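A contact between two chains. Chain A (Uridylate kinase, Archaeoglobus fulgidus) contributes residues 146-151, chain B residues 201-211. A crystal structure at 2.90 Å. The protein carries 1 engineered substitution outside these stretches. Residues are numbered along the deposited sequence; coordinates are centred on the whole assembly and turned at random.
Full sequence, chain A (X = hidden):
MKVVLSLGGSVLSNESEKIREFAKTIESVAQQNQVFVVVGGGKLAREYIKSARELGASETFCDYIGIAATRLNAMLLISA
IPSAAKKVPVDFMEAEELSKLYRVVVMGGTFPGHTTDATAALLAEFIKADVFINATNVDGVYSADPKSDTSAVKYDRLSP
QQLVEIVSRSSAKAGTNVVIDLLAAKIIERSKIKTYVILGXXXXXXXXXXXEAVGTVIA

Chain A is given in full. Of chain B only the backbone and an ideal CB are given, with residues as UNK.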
# COMPACT_ATOMS: atom_id res chain seq x y z
N PRO A 146 -31.78 1.73 4.75
CA PRO A 146 -30.99 2.59 3.87
C PRO A 146 -30.05 1.78 2.99
O PRO A 146 -30.47 0.79 2.39
CB PRO A 146 -30.19 3.44 4.87
CG PRO A 146 -30.05 2.57 6.11
CD PRO A 146 -31.06 1.44 6.01
N LYS A 147 -28.80 2.23 2.90
CA LYS A 147 -27.72 1.48 2.28
C LYS A 147 -27.92 1.33 0.76
O LYS A 147 -28.83 1.94 0.17
CB LYS A 147 -27.54 0.12 3.01
CG LYS A 147 -26.23 -0.63 2.80
CD LYS A 147 -25.02 0.29 2.71
CE LYS A 147 -24.07 -0.17 1.61
NZ LYS A 147 -23.14 0.92 1.19
N SER A 148 -27.02 0.57 0.14
CA SER A 148 -27.13 0.11 -1.23
C SER A 148 -27.89 -1.21 -1.19
O SER A 148 -27.30 -2.31 -1.23
CB SER A 148 -25.75 -0.08 -1.84
OG SER A 148 -24.90 1.01 -1.52
N ASP A 149 -29.21 -1.07 -1.06
CA ASP A 149 -30.21 -2.13 -1.11
C ASP A 149 -31.42 -1.54 -1.85
O ASP A 149 -31.38 -0.39 -2.31
CB ASP A 149 -30.59 -2.59 0.29
CG ASP A 149 -29.42 -3.20 1.05
OD1 ASP A 149 -28.63 -3.95 0.42
OD2 ASP A 149 -29.28 -2.93 2.26
N THR A 150 -32.50 -2.30 -1.97
CA THR A 150 -33.57 -1.92 -2.90
C THR A 150 -34.68 -1.01 -2.33
O THR A 150 -35.29 -0.25 -3.08
CB THR A 150 -34.18 -3.16 -3.59
OG1 THR A 150 -34.05 -4.30 -2.72
CG2 THR A 150 -33.45 -3.46 -4.90
N SER A 151 -34.92 -1.08 -1.02
CA SER A 151 -36.02 -0.33 -0.40
C SER A 151 -35.61 1.07 0.04
O SER A 151 -35.69 1.39 1.23
CB SER A 151 -36.55 -1.09 0.83
OG SER A 151 -36.55 -2.49 0.63
N UNK B 201 -19.54 3.71 -6.77
CA UNK B 201 -19.87 3.49 -5.38
C UNK B 201 -21.08 2.57 -5.33
O UNK B 201 -21.97 2.68 -6.17
CB UNK B 201 -20.14 4.81 -4.65
N UNK B 202 -21.09 1.65 -4.36
CA UNK B 202 -22.21 0.74 -4.05
C UNK B 202 -23.60 1.33 -4.32
O UNK B 202 -24.44 0.63 -4.90
CB UNK B 202 -22.13 0.32 -2.58
N UNK B 203 -23.83 2.58 -3.92
CA UNK B 203 -25.10 3.25 -4.20
C UNK B 203 -25.34 3.42 -5.69
O UNK B 203 -26.39 3.04 -6.19
CB UNK B 203 -25.14 4.62 -3.51
N UNK B 204 -24.36 3.98 -6.39
CA UNK B 204 -24.50 4.24 -7.82
C UNK B 204 -24.66 2.98 -8.63
O UNK B 204 -25.41 2.95 -9.61
CB UNK B 204 -23.29 5.02 -8.33
N UNK B 205 -23.93 1.94 -8.24
CA UNK B 205 -24.00 0.65 -8.90
C UNK B 205 -25.42 0.10 -8.80
O UNK B 205 -26.02 -0.26 -9.83
CB UNK B 205 -22.99 -0.33 -8.29
N UNK B 206 -25.95 0.10 -7.56
CA UNK B 206 -27.33 -0.29 -7.26
C UNK B 206 -28.36 0.50 -8.06
O UNK B 206 -29.29 -0.09 -8.62
CB UNK B 206 -27.60 -0.11 -5.77
N UNK B 207 -28.18 1.82 -8.12
CA UNK B 207 -28.99 2.72 -8.94
C UNK B 207 -28.95 2.37 -10.42
O UNK B 207 -30.00 2.25 -11.05
CB UNK B 207 -28.52 4.16 -8.75
N UNK B 208 -27.75 2.19 -10.96
CA UNK B 208 -27.56 1.79 -12.37
C UNK B 208 -28.23 0.46 -12.72
O UNK B 208 -28.85 0.34 -13.79
CB UNK B 208 -26.07 1.69 -12.68
N UNK B 209 -28.10 -0.52 -11.81
CA UNK B 209 -28.83 -1.79 -11.91
C UNK B 209 -30.35 -1.56 -11.99
O UNK B 209 -31.02 -2.09 -12.87
CB UNK B 209 -28.50 -2.68 -10.71
N UNK B 210 -30.87 -0.72 -11.10
CA UNK B 210 -32.30 -0.42 -11.06
C UNK B 210 -32.75 0.55 -12.17
O UNK B 210 -33.85 1.09 -12.12
CB UNK B 210 -32.66 0.17 -9.69
N UNK B 211 -31.88 0.75 -13.17
CA UNK B 211 -32.19 1.51 -14.38
C UNK B 211 -32.54 2.97 -14.20
O UNK B 211 -33.52 3.46 -14.77
CB UNK B 211 -33.36 0.83 -15.10

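Position 201 precedes the helix, with extended backbone angles (phi -130°, psi 141°) and a CA-to-CB bond that runs sideways to chain A. Nothing of chain A lies within 5.5 Å of the ideal CB, so many residues would fit. The deposited residue is Thr B201, whose backbone O accepts a hydrogen bond from the N of position 205 at 2.9 Å.

At 202 the CB points toward chain A, and the ideal CB lies only 3.0 Å from Ser A148 OG, with Lys A147 NZ 3.9 Å away. So tight a space favours a small or compact side chain; a serine or alanine is conceivable, and a phi of -32° near the start of a helix also admits proline. It is Pro B202. Its ring folds back onto its own backbone nitrogen, and its CB sits 3.1 Å from Ser A148 OG, a close packing contact.

Position 203 points sideways. Its ideal CB is 4.1 Å from Ser A148 OG, but a longer chain can turn past the serine, so polar and apolar types are both plausible. Glu B203 leads its carboxylate away from chain A to partners elsewhere in the structure. Its backbone N is 3.1 Å from Ser A148 OG, yet the angle is too poor for a hydrogen bond.

Positions 204 and 205 point away and sideways, with nothing of chain A within 5.5 Å of either ideal CB, so chain A hardly restricts them and many helix-compatible types would do; they are Asn B204 and Ile B205.

One helical turn after 202, position 206 again faces chain A. Its ideal CB is 4.3 Å from Ser A148 CB and 5.1 Å from Asp A149 N, leaving room for a side chain to run along the loop backbone. A flexible apolar chain such as methionine or leucine would suit. Met B206 (chi1 t, then p and p) bends so that CE comes 3.3 Å from Ser A148 O, while CG lies 3.9 Å from Asp A149 O.

Positions 207, 208 and 209 are out of reach, so chain A does not decide them and any residue at ease in a helix would do: Lys B207, whose NZ is bonded elsewhere in the structure, Ala B208 and Val B209.

At 210 the backbone leaves helical angles and CB points toward chain A, but with nothing within 5.5 Å. Only a long side chain could bridge the gap, and the backbone carbonyl of Thr A150 offers an acceptor, so lysine or arginine would serve. Lys B210 spans it: NZ donates a hydrogen bond to Thr A150 O at 3.0 Å and lies 3.3 Å from Thr A150 CG2.

Position 211 has a positive phi (62°), which by itself favours glycine, though asparagine can adopt it. It is Gly B211.

Chain B, residues 201-211: TPENIMKAVKG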
# COMPACT_ATOMS: atom_id res chain seq x y z
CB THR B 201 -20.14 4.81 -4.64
OG1 THR B 201 -20.89 4.56 -3.45
CG2 THR B 201 -20.92 5.76 -5.51
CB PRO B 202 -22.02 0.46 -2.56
CG PRO B 202 -20.52 0.51 -2.38
CD PRO B 202 -19.94 1.40 -3.47
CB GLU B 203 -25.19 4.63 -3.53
CG GLU B 203 -26.59 5.27 -3.65
CD GLU B 203 -26.58 6.78 -3.61
OE1 GLU B 203 -25.74 7.37 -2.91
OE2 GLU B 203 -27.42 7.39 -4.29
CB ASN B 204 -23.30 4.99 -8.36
CG ASN B 204 -23.28 6.42 -7.94
OD1 ASN B 204 -23.85 6.79 -6.91
ND2 ASN B 204 -22.59 7.25 -8.72
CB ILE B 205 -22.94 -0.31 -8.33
CG1 ILE B 205 -21.56 0.11 -8.85
CG2 ILE B 205 -23.26 -1.77 -8.67
CD1 ILE B 205 -20.39 -0.49 -8.10
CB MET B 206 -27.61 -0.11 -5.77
CG MET B 206 -28.92 -0.74 -5.31
SD MET B 206 -28.94 -2.52 -5.58
CE MET B 206 -27.66 -3.04 -4.44
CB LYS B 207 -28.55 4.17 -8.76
CG LYS B 207 -28.93 4.75 -7.40
CD LYS B 207 -28.51 6.21 -7.28
CE LYS B 207 -29.47 7.13 -8.01
NZ LYS B 207 -29.21 8.56 -7.70
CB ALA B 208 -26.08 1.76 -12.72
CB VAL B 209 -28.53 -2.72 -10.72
CG1 VAL B 209 -29.52 -3.86 -10.65
CG2 VAL B 209 -27.12 -3.25 -10.82
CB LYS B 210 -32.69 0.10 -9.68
CG LYS B 210 -32.82 -1.02 -8.64
CD LYS B 210 -32.22 -0.64 -7.29
CE LYS B 210 -33.08 0.34 -6.50
NZ LYS B 210 -34.21 -0.36 -5.84
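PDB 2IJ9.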